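Local coordinates for protein polyketide synthase (Synechococcus sp., PDB 4GOX) that probably transfers a sulfuryl group from the donor PAPS to the polyketide intermediate of an olefin synthase, and is seen here with the desulfated product adenosine-3'-5'-diphosphate bound, at residues M43-G49 and V233-L239; I162-T166 and Y182-I188. All blocks are in the same frame, centred on the assembly; numbering follows the deposited sequence.

Interaction 1 of 2, residues M43-G49 and V233-L239; sequences MLAGHPG and VDFDEAL
Leu239, His47 and Val233 bury the most surface in this plain packing contact of the sulfotransferase fold, which fixes the turn after helix 37-45, whose N-terminal end binds the nucleotide, to the chain following helix 220-231. From the last turn of helix 37-45 the chain runs through a turn to Gly49; 233-236 run extended, and 237-239 begin a 3-10 segment. In register, Met43 CA lies 4.6 Å from Leu239 CA, Gly46 CA 5.0 Å from Ala238 CA and Gly49 CA 7.0 Å from Val233 CA. Leu239 (chi1 m, chi2 t) lays CD2 3.3 Å from Met43 O and 4.0 Å from Leu44 CD2, its branched side chain filling the space beside the helix; Leu239 CA also makes a C-H...O contact with Met43 O at 3.5 Å. At Gly46 a CB would clash with Ala238 O. His47 (chi1 t, chi2 -63°) uses both ring nitrogens: NE2 donates to Asp234 O at 2.7 Å, while ND1 accepts from Gly49 N at 2.8 Å. Asp236 CB makes an off-centre CH-pi contact, 4.2 Å from the centroid of the His47 ring, and Asp236 OD2 accepts from Ala238 N at 2.9 Å in an Asx turn that starts the 3-10 segment. Val233, beta-branched and extended, puts CG2 3.6 Å from His47 NE2. Donating through NE2 and accepting through ND1, the imidazole is consistent with a neutral NE2-H tautomer.

Interaction 2 of 2, residues I162-T166 and Y182-I188; sequences IESFT and YALAESI. With A3P (adenosine-3'-5'-diphosphate), chain B.
In this P-loop-type sulfotransferase fold two helical segments pack obliquely: 162-166 belongs to the helix following strand 149-155, while 182-188 lies near the start of the long helix 181-202. Their axes approach to 9.0 Å with 125° between N-to-C directions, and Ile162 CA lies 5.2 Å from Ala185 CA. Apolar packing dominates. Ala185 is small enough to sit under the other helix, its CB 3.4 Å from Phe165 CD1 and 4.1 Å from Ile162 CG1. Ile162 (chi1 m, chi2 t) bridges one turn of the other helix, CG2 3.6 Å from Tyr182 CD1 and CD1 3.8 Å from Glu186 CB. Phe165 (chi1 t, chi2 -88°) reaches Ile188 CD1 with CZ at 3.5 Å. Among the aromatic contacts, Ala185 CA makes a CH-pi interaction over the Phe165 face, 4.2 Å from its centroid, and Thr166 OG1 lies over the Tyr182 face, 3.4 Å from CE1. The polar bonds of these residues run within a helix or outside the pair: Thr166 OG1 donates to Ile162 O at 3.1 Å, and Glu186 accepts from Gln288 N and Thr291. Away from the interface, Ser164, whose hydroxyl can donate to a phosphate oxygen, bonds from OG to O1P of the adenosine-3'-5'-diphosphate at 2.7 Å.

In the fold
From the N terminus, the chain passes through strand 26-30 into helix 37-45, whose end supplies residues 43-49 to interaction 1. That contact is closed only at 233-239, after helix 220-231, so it spans 183 intervening residues, including the four other strands of the parallel sheet, with 50-51 and 208-212 at its edges. Nested inside this loop is interaction 2, which closes a loop of just 15 residues between 162-166 and 182-188, joining helix 158-167 to helix 181-202. The two lie on opposite sides of the chain's centre, their nearest atoms about 16 Å apart. Interaction 2 holds a residue of the nucleotide pocket, while the Met43 side chain of interaction 1 stays about 7 Å from the nucleotide.

Interaction 1 of 2, residues M43-G49 and V233-L239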
ATOM      1  N   MET A  43       0.427  -0.007  11.550  1.00 43.77           N
ATOM      2  CA  MET A  43       0.429  -1.140  12.481  1.00 44.97           C
ATOM      3  C   MET A  43       1.752  -1.899  12.233  1.00 50.53           C
ATOM      4  O   MET A  43       2.503  -2.110  13.179  1.00 52.77           O
ATOM      5  CB  MET A  43      -0.763  -2.083  12.220  1.00 45.86           C
ATOM      6  CG  MET A  43      -2.105  -1.619  12.769  1.00 49.20           C
ATOM      7  SD  MET A  43      -3.416  -2.558  11.914  1.00 52.30           S
ATOM      8  CE  MET A  43      -4.652  -2.470  13.006  1.00 50.44           C
ATOM      9  N   LEU A  44       2.061  -2.231  10.951  1.00 45.52           N
ATOM     10  CA  LEU A  44       3.276  -2.957  10.557  1.00 45.54           C
ATOM     11  C   LEU A  44       4.609  -2.262  10.908  1.00 49.47           C
ATOM     12  O   LEU A  44       5.577  -2.962  11.204  1.00 49.46           O
ATOM     13  CB  LEU A  44       3.249  -3.430   9.082  1.00 43.68           C
ATOM     14  CG  LEU A  44       2.105  -4.382   8.657  1.00 47.66           C
ATOM     15  CD1 LEU A  44       2.269  -4.790   7.230  1.00 46.23           C
ATOM     16  CD2 LEU A  44       2.007  -5.655   9.548  1.00 50.36           C
ATOM     17  N   ALA A  45       4.642  -0.907  10.915  1.00 46.21           N
ATOM     18  CA  ALA A  45       5.824  -0.086  11.246  1.00 48.67           C
ATOM     19  C   ALA A  45       6.310  -0.266  12.677  1.00 57.03           C
ATOM     20  O   ALA A  45       7.486  -0.005  12.963  1.00 59.66           O
ATOM     21  CB  ALA A  45       5.535   1.389  10.997  1.00 49.61           C
ATOM     22  N   GLY A  46       5.407  -0.690  13.564  1.00 53.97           N
ATOM     23  CA  GLY A  46       5.733  -0.941  14.963  1.00 55.89           C
ATOM     24  C   GLY A  46       6.545  -2.204  15.156  1.00 60.75           C
ATOM     25  O   GLY A  46       7.174  -2.359  16.196  1.00 64.01           O
ATOM     26  N   HIS A  47       6.538  -3.127  14.167  1.00 54.91           N
ATOM     27  CA  HIS A  47       7.298  -4.370  14.278  1.00 55.14           C
ATOM     28  C   HIS A  47       8.809  -4.110  14.075  1.00 61.12           C
ATOM     29  O   HIS A  47       9.191  -3.502  13.068  1.00 59.81           O
ATOM     30  CB  HIS A  47       6.782  -5.399  13.275  1.00 53.66           C
ATOM     31  CG  HIS A  47       7.240  -6.794  13.549  1.00 58.67           C
ATOM     32  ND1 HIS A  47       8.581  -7.138  13.520  1.00 62.17           N
ATOM     33  CD2 HIS A  47       6.512  -7.901  13.824  1.00 61.02           C
ATOM     34  CE1 HIS A  47       8.628  -8.424  13.820  1.00 63.32           C
ATOM     35  NE2 HIS A  47       7.407  -8.929  13.998  1.00 62.95           N
ATOM     36  N   PRO A  48       9.688  -4.583  14.996  1.00 61.21           N
ATOM     37  CA  PRO A  48      11.130  -4.341  14.817  1.00 62.30           C
ATOM     38  C   PRO A  48      11.799  -5.051  13.622  1.00 64.76           C
ATOM     39  O   PRO A  48      12.888  -4.643  13.213  1.00 64.81           O
ATOM     40  CB  PRO A  48      11.733  -4.755  16.162  1.00 67.45           C
ATOM     41  CG  PRO A  48      10.775  -5.732  16.726  1.00 72.27           C
ATOM     42  CD  PRO A  48       9.415  -5.292  16.264  1.00 65.16           C
ATOM     43  N   GLY A  49      11.151  -6.079  13.074  1.00 59.35           N
ATOM     44  CA  GLY A  49      11.687  -6.854  11.960  1.00 58.54           C
ATOM     45  C   GLY A  49      11.179  -6.437  10.598  1.00 60.14           C
ATOM     46  O   GLY A  49      11.460  -7.110   9.605  1.00 60.33           O
ATOM     47  N   VAL A 233       7.583 -13.476  10.069  1.00 62.17           N
ATOM     48  CA  VAL A 233       8.034 -12.847  11.319  1.00 63.15           C
ATOM     49  C   VAL A 233       7.147 -13.310  12.488  1.00 68.86           C
ATOM     50  O   VAL A 233       6.076 -13.876  12.259  1.00 68.28           O
ATOM     51  CB  VAL A 233       8.144 -11.296  11.229  1.00 64.41           C
ATOM     52  CG1 VAL A 233       9.226 -10.880  10.232  1.00 64.55           C
ATOM     53  CG2 VAL A 233       6.793 -10.648  10.874  1.00 60.13           C
ATOM     54  N   ASP A 234       7.591 -13.094  13.726  1.00 67.57           N
ATOM     55  CA  ASP A 234       6.774 -13.449  14.878  1.00 69.04           C
ATOM     56  C   ASP A 234       5.855 -12.277  15.172  1.00 70.89           C
ATOM     57  O   ASP A 234       6.196 -11.143  14.833  1.00 67.49           O
ATOM     58  CB  ASP A 234       7.642 -13.760  16.107  1.00 74.84           C
ATOM     59  CG  ASP A 234       8.465 -15.024  15.986  1.00 91.98           C
ATOM     60  OD1 ASP A 234       8.008 -15.969  15.298  1.00 93.80           O
ATOM     61  OD2 ASP A 234       9.547 -15.088  16.608  1.00102.62           O
ATOM     62  N   PHE A 235       4.704 -12.538  15.818  1.00 68.58           N
ATOM     63  CA  PHE A 235       3.777 -11.474  16.191  1.00 65.58           C
ATOM     64  C   PHE A 235       4.444 -10.640  17.298  1.00 70.78           C
ATOM     65  O   PHE A 235       5.163 -11.182  18.127  1.00 74.06           O
ATOM     66  CB  PHE A 235       2.416 -12.050  16.655  1.00 67.12           C
ATOM     67  CG  PHE A 235       1.457 -11.017  17.205  1.00 65.77           C
ATOM     68  CD1 PHE A 235       0.611 -10.309  16.360  1.00 63.82           C
ATOM     69  CD2 PHE A 235       1.413 -10.741  18.570  1.00 68.69           C
ATOM     70  CE1 PHE A 235      -0.254  -9.333  16.867  1.00 63.20           C
ATOM     71  CE2 PHE A 235       0.551  -9.763  19.075  1.00 69.76           C
ATOM     72  CZ  PHE A 235      -0.282  -9.073  18.224  1.00 64.10           C
ATOM     73  N   ASP A 236       4.249  -9.320  17.257  1.00 65.00           N
ATOM     74  CA  ASP A 236       4.777  -8.368  18.229  1.00 65.51           C
ATOM     75  C   ASP A 236       3.612  -7.480  18.627  1.00 66.66           C
ATOM     76  O   ASP A 236       2.854  -7.035  17.764  1.00 63.61           O
ATOM     77  CB  ASP A 236       5.900  -7.528  17.595  1.00 66.43           C
ATOM     78  CG  ASP A 236       6.645  -6.639  18.569  1.00 75.01           C
ATOM     79  OD1 ASP A 236       7.865  -6.839  18.739  1.00 77.30           O
ATOM     80  OD2 ASP A 236       6.015  -5.730  19.143  1.00 81.36           O
ATOM     81  N   GLU A 237       3.498  -7.197  19.920  1.00 64.39           N
ATOM     82  CA  GLU A 237       2.435  -6.390  20.533  1.00 63.43           C
ATOM     83  C   GLU A 237       2.322  -4.976  19.972  1.00 64.92           C
ATOM     84  O   GLU A 237       1.220  -4.430  19.948  1.00 63.22           O
ATOM     85  CB  GLU A 237       2.590  -6.344  22.070  1.00 67.70           C
ATOM     86  CG  GLU A 237       2.173  -7.627  22.772  1.00 76.59           C
ATOM     87  CD  GLU A 237       0.720  -8.048  22.639  1.00 89.03           C
ATOM     88  OE1 GLU A 237       0.477  -9.264  22.468  1.00 84.85           O
ATOM     89  OE2 GLU A 237      -0.174  -7.172  22.718  1.00 72.92           O
ATOM     90  N   ALA A 238       3.460  -4.383  19.538  1.00 61.72           N
ATOM     91  CA  ALA A 238       3.529  -3.037  18.959  1.00 60.63           C
ATOM     92  C   ALA A 238       2.610  -2.903  17.744  1.00 61.79           C
ATOM     93  O   ALA A 238       2.129  -1.806  17.468  1.00 61.94           O
ATOM     94  CB  ALA A 238       4.958  -2.708  18.569  1.00 62.03           C
ATOM     95  N   LEU A 239       2.329  -4.025  17.053  1.00 55.68           N
ATOM     96  CA  LEU A 239       1.421  -4.061  15.898  1.00 52.55           C
ATOM     97  C   LEU A 239       0.035  -3.565  16.278  1.00 54.70           C
ATOM     98  O   LEU A 239      -0.669  -3.028  15.429  1.00 52.33           O
ATOM     99  CB  LEU A 239       1.277  -5.486  15.345  1.00 52.00           C
ATOM    100  CG  LEU A 239       2.487  -6.128  14.669  1.00 56.79           C
ATOM    101  CD1 LEU A 239       2.196  -7.560  14.362  1.00 57.32           C
ATOM    102  CD2 LEU A 239       2.889  -5.396  13.404  1.00 54.99           C
TER

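Interaction 2 of 2, residues I162-T166 and Y182-I188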
ATOM      1  N   ILE A 162     -16.543   3.679  -1.417  1.00 47.42           N
ATOM      2  CA  ILE A 162     -17.295   4.654  -2.222  1.00 49.13           C
ATOM      3  C   ILE A 162     -17.679   5.866  -1.389  1.00 57.51           C
ATOM      4  O   ILE A 162     -17.354   6.984  -1.778  1.00 57.85           O
ATOM      5  CB  ILE A 162     -18.498   4.029  -2.995  1.00 52.29           C
ATOM      6  CG1 ILE A 162     -18.000   3.067  -4.086  1.00 51.85           C
ATOM      7  CG2 ILE A 162     -19.384   5.125  -3.610  1.00 54.27           C
ATOM      8  CD1 ILE A 162     -19.008   2.017  -4.536  1.00 57.76           C
ATOM      9  N   GLU A 163     -18.315   5.636  -0.233  1.00 56.28           N
ATOM     10  CA  GLU A 163     -18.720   6.679   0.707  1.00 57.65           C
ATOM     11  C   GLU A 163     -17.509   7.537   1.132  1.00 62.73           C
ATOM     12  O   GLU A 163     -17.582   8.764   1.056  1.00 63.30           O
ATOM     13  CB  GLU A 163     -19.414   6.034   1.924  1.00 59.48           C
ATOM     14  CG  GLU A 163     -20.038   7.021   2.901  1.00 70.45           C
ATOM     15  CD  GLU A 163     -19.079   7.693   3.865  1.00 83.62           C
ATOM     16  OE1 GLU A 163     -18.204   6.995   4.426  1.00 68.02           O
ATOM     17  OE2 GLU A 163     -19.185   8.929   4.036  1.00 79.92           O
ATOM     18  N   SER A 164     -16.405   6.889   1.553  1.00 58.48           N
ATOM     19  CA  SER A 164     -15.179   7.559   1.996  1.00 58.17           C
ATOM     20  C   SER A 164     -14.500   8.359   0.883  1.00 67.77           C
ATOM     21  O   SER A 164     -14.072   9.488   1.118  1.00 67.79           O
ATOM     22  CB  SER A 164     -14.201   6.549   2.580  1.00 56.30           C
ATOM     23  OG  SER A 164     -12.948   7.178   2.764  1.00 55.51           O
ATOM     24  N   PHE A 165     -14.397   7.765  -0.322  1.00 67.84           N
ATOM     25  CA  PHE A 165     -13.784   8.377  -1.504  1.00 69.19           C
ATOM     26  C   PHE A 165     -14.558   9.633  -1.915  1.00 78.29           C
ATOM     27  O   PHE A 165     -13.940  10.628  -2.312  1.00 78.44           O
ATOM     28  CB  PHE A 165     -13.728   7.365  -2.655  1.00 69.75           C
ATOM     29  CG  PHE A 165     -12.947   7.807  -3.862  1.00 71.26           C
ATOM     30  CD1 PHE A 165     -13.560   8.534  -4.880  1.00 75.65           C
ATOM     31  CD2 PHE A 165     -11.611   7.467  -4.006  1.00 72.58           C
ATOM     32  CE1 PHE A 165     -12.854   8.902  -6.027  1.00 76.59           C
ATOM     33  CE2 PHE A 165     -10.901   7.847  -5.142  1.00 76.21           C
ATOM     34  CZ  PHE A 165     -11.528   8.564  -6.147  1.00 75.32           C
ATOM     35  N   THR A 166     -15.903   9.580  -1.782  1.00 78.34           N
ATOM     36  CA  THR A 166     -16.854  10.661  -2.065  1.00 80.47           C
ATOM     37  C   THR A 166     -16.563  11.857  -1.155  1.00 88.78           C
ATOM     38  O   THR A 166     -16.299  12.952  -1.656  1.00 88.84           O
ATOM     39  CB  THR A 166     -18.299  10.117  -1.964  1.00 87.33           C
ATOM     40  OG1 THR A 166     -18.606   9.423  -3.171  1.00 84.68           O
ATOM     41  CG2 THR A 166     -19.340  11.203  -1.715  1.00 90.34           C
ATOM     42  N   TYR A 182     -19.347   9.052  -7.683  1.00 73.34           N
ATOM     43  CA  TYR A 182     -19.758   7.728  -7.213  1.00 72.37           C
ATOM     44  C   TYR A 182     -19.354   6.610  -8.173  1.00 71.75           C
ATOM     45  O   TYR A 182     -18.884   5.568  -7.715  1.00 70.27           O
ATOM     46  CB  TYR A 182     -21.260   7.693  -6.920  1.00 75.54           C
ATOM     47  CG  TYR A 182     -21.635   8.491  -5.693  1.00 79.83           C
ATOM     48  CD1 TYR A 182     -21.569   7.926  -4.421  1.00 82.34           C
ATOM     49  CD2 TYR A 182     -22.033   9.822  -5.795  1.00 81.66           C
ATOM     50  CE1 TYR A 182     -21.897   8.663  -3.282  1.00 84.49           C
ATOM     51  CE2 TYR A 182     -22.382  10.561  -4.666  1.00 83.32           C
ATOM     52  CZ  TYR A 182     -22.313   9.979  -3.411  1.00 93.69           C
ATOM     53  OH  TYR A 182     -22.649  10.704  -2.291  1.00 98.87           O
ATOM     54  N   ALA A 183     -19.500   6.843  -9.495  1.00 65.88           N
ATOM     55  CA  ALA A 183     -19.130   5.892 -10.542  1.00 64.15           C
ATOM     56  C   ALA A 183     -17.614   5.739 -10.598  1.00 65.17           C
ATOM     57  O   ALA A 183     -17.111   4.616 -10.720  1.00 63.13           O
ATOM     58  CB  ALA A 183     -19.670   6.350 -11.893  1.00 65.28           C
ATOM     59  N   LEU A 184     -16.883   6.859 -10.447  1.00 63.23           N
ATOM     60  CA  LEU A 184     -15.420   6.850 -10.446  1.00 60.03           C
ATOM     61  C   LEU A 184     -14.871   6.090  -9.227  1.00 56.73           C
ATOM     62  O   LEU A 184     -13.978   5.265  -9.388  1.00 54.76           O
ATOM     63  CB  LEU A 184     -14.865   8.283 -10.572  1.00 63.04           C
ATOM     64  CG  LEU A 184     -13.348   8.499 -10.376  1.00 68.14           C
ATOM     65  CD1 LEU A 184     -12.518   7.726 -11.420  1.00 67.52           C
ATOM     66  CD2 LEU A 184     -13.008   9.980 -10.426  1.00 75.02           C
ATOM     67  N   ALA A 185     -15.439   6.322  -8.035  1.00 51.04           N
ATOM     68  CA  ALA A 185     -15.046   5.639  -6.801  1.00 48.27           C
ATOM     69  C   ALA A 185     -15.262   4.121  -6.960  1.00 47.80           C
ATOM     70  O   ALA A 185     -14.350   3.340  -6.683  1.00 44.54           O
ATOM     71  CB  ALA A 185     -15.854   6.169  -5.619  1.00 50.76           C
ATOM     72  N   GLU A 186     -16.455   3.723  -7.460  1.00 44.90           N
ATOM     73  CA  GLU A 186     -16.808   2.326  -7.717  1.00 42.08           C
ATOM     74  C   GLU A 186     -15.804   1.726  -8.717  1.00 41.54           C
ATOM     75  O   GLU A 186     -15.267   0.643  -8.477  1.00 37.44           O
ATOM     76  CB  GLU A 186     -18.230   2.239  -8.275  1.00 45.55           C
ATOM     77  CG  GLU A 186     -18.617   0.814  -8.637  1.00 47.71           C
ATOM     78  CD  GLU A 186     -20.038   0.612  -9.105  1.00 49.51           C
ATOM     79  OE1 GLU A 186     -20.355  -0.525  -9.507  1.00 50.64           O
ATOM     80  OE2 GLU A 186     -20.807   1.594  -9.163  1.00 54.29           O
ATOM     81  N   SER A 187     -15.560   2.442  -9.830  1.00 40.44           N
ATOM     82  CA  SER A 187     -14.613   2.027 -10.863  1.00 39.90           C
ATOM     83  C   SER A 187     -13.224   1.776 -10.310  1.00 42.10           C
ATOM     84  O   SER A 187     -12.640   0.738 -10.623  1.00 40.39           O
ATOM     85  CB  SER A 187     -14.552   3.044 -11.986  1.00 44.31           C
ATOM     86  OG  SER A 187     -15.693   2.816 -12.790  1.00 58.65           O
ATOM     87  N   ILE A 188     -12.714   2.707  -9.485  1.00 38.82           N
ATOM     88  CA  ILE A 188     -11.409   2.593  -8.850  1.00 38.43           C
ATOM     89  C   ILE A 188     -11.350   1.384  -7.910  1.00 39.53           C
ATOM     90  O   ILE A 188     -10.396   0.619  -7.994  1.00 37.91           O
ATOM     91  CB  ILE A 188     -10.957   3.918  -8.168  1.00 43.72           C
ATOM     92  CG1 ILE A 188     -10.696   5.013  -9.240  1.00 46.66           C
ATOM     93  CG2 ILE A 188      -9.670   3.691  -7.356  1.00 44.86           C
ATOM     94  CD1 ILE A 188     -10.404   6.399  -8.638  1.00 55.22           C
TER
HETATM   95  P1  A3P B 401     -12.339   7.455   6.502  1.00 53.27           P
HETATM   96  O1P A3P B 401     -12.855   8.158   5.270  1.00 51.26           O
HETATM   97  O2P A3P B 401     -11.464   8.362   7.341  1.00 59.43           O
HETATM   98  O3P A3P B 401     -13.351   6.624   7.241  1.00 51.94           O
HETATM   99  P2  A3P B 401      -6.517   4.432   3.388  1.00 41.91           P
HETATM  100  O4P A3P B 401      -6.302   3.193   2.566  1.00 42.54           O
HETATM  101  O5P A3P B 401      -6.823   5.692   2.637  1.00 41.96           O
HETATM  102  O6P A3P B 401      -5.482   4.588   4.478  1.00 44.54           O
HETATM  103  O5' A3P B 401      -7.864   4.169   4.216  1.00 43.47           O
HETATM  104  C5' A3P B 401      -8.523   5.240   4.912  1.00 42.40           C
HETATM  105  C4' A3P B 401      -9.575   4.650   5.846  1.00 42.93           C
HETATM  106  O4' A3P B 401      -9.003   3.782   6.816  1.00 43.45           O
HETATM  107  C3' A3P B 401     -10.321   5.671   6.682  1.00 44.91           C
HETATM  108  O3' A3P B 401     -11.340   6.314   5.924  1.00 52.41           O
HETATM  109  C2' A3P B 401     -10.847   4.847   7.837  1.00 44.90           C
HETATM  110  O2' A3P B 401     -12.150   4.317   7.578  1.00 47.39           O
HETATM  111  C1' A3P B 401      -9.861   3.697   7.957  1.00 46.46           C
HETATM  112  N9  A3P B 401      -9.088   3.922   9.201  1.00 50.47           N
HETATM  113  C8  A3P B 401      -8.132   4.878   9.373  1.00 51.19           C
HETATM  114  N7  A3P B 401      -7.649   4.854  10.636  1.00 52.04           N
HETATM  115  C5  A3P B 401      -8.308   3.876  11.284  1.00 50.74           C
HETATM  116  C6  A3P B 401      -8.307   3.349  12.663  1.00 49.96           C
HETATM  117  N6  A3P B 401      -7.447   3.871  13.556  1.00 50.00           N
HETATM  118  N1  A3P B 401      -9.143   2.323  12.961  1.00 51.52           N
HETATM  119  C2  A3P B 401      -9.982   1.783  12.041  1.00 51.35           C
HETATM  120  N3  A3P B 401     -10.066   2.243  10.771  1.00 50.19           N
HETATM  121  C4  A3P B 401      -9.264   3.262  10.343  1.00 49.98           C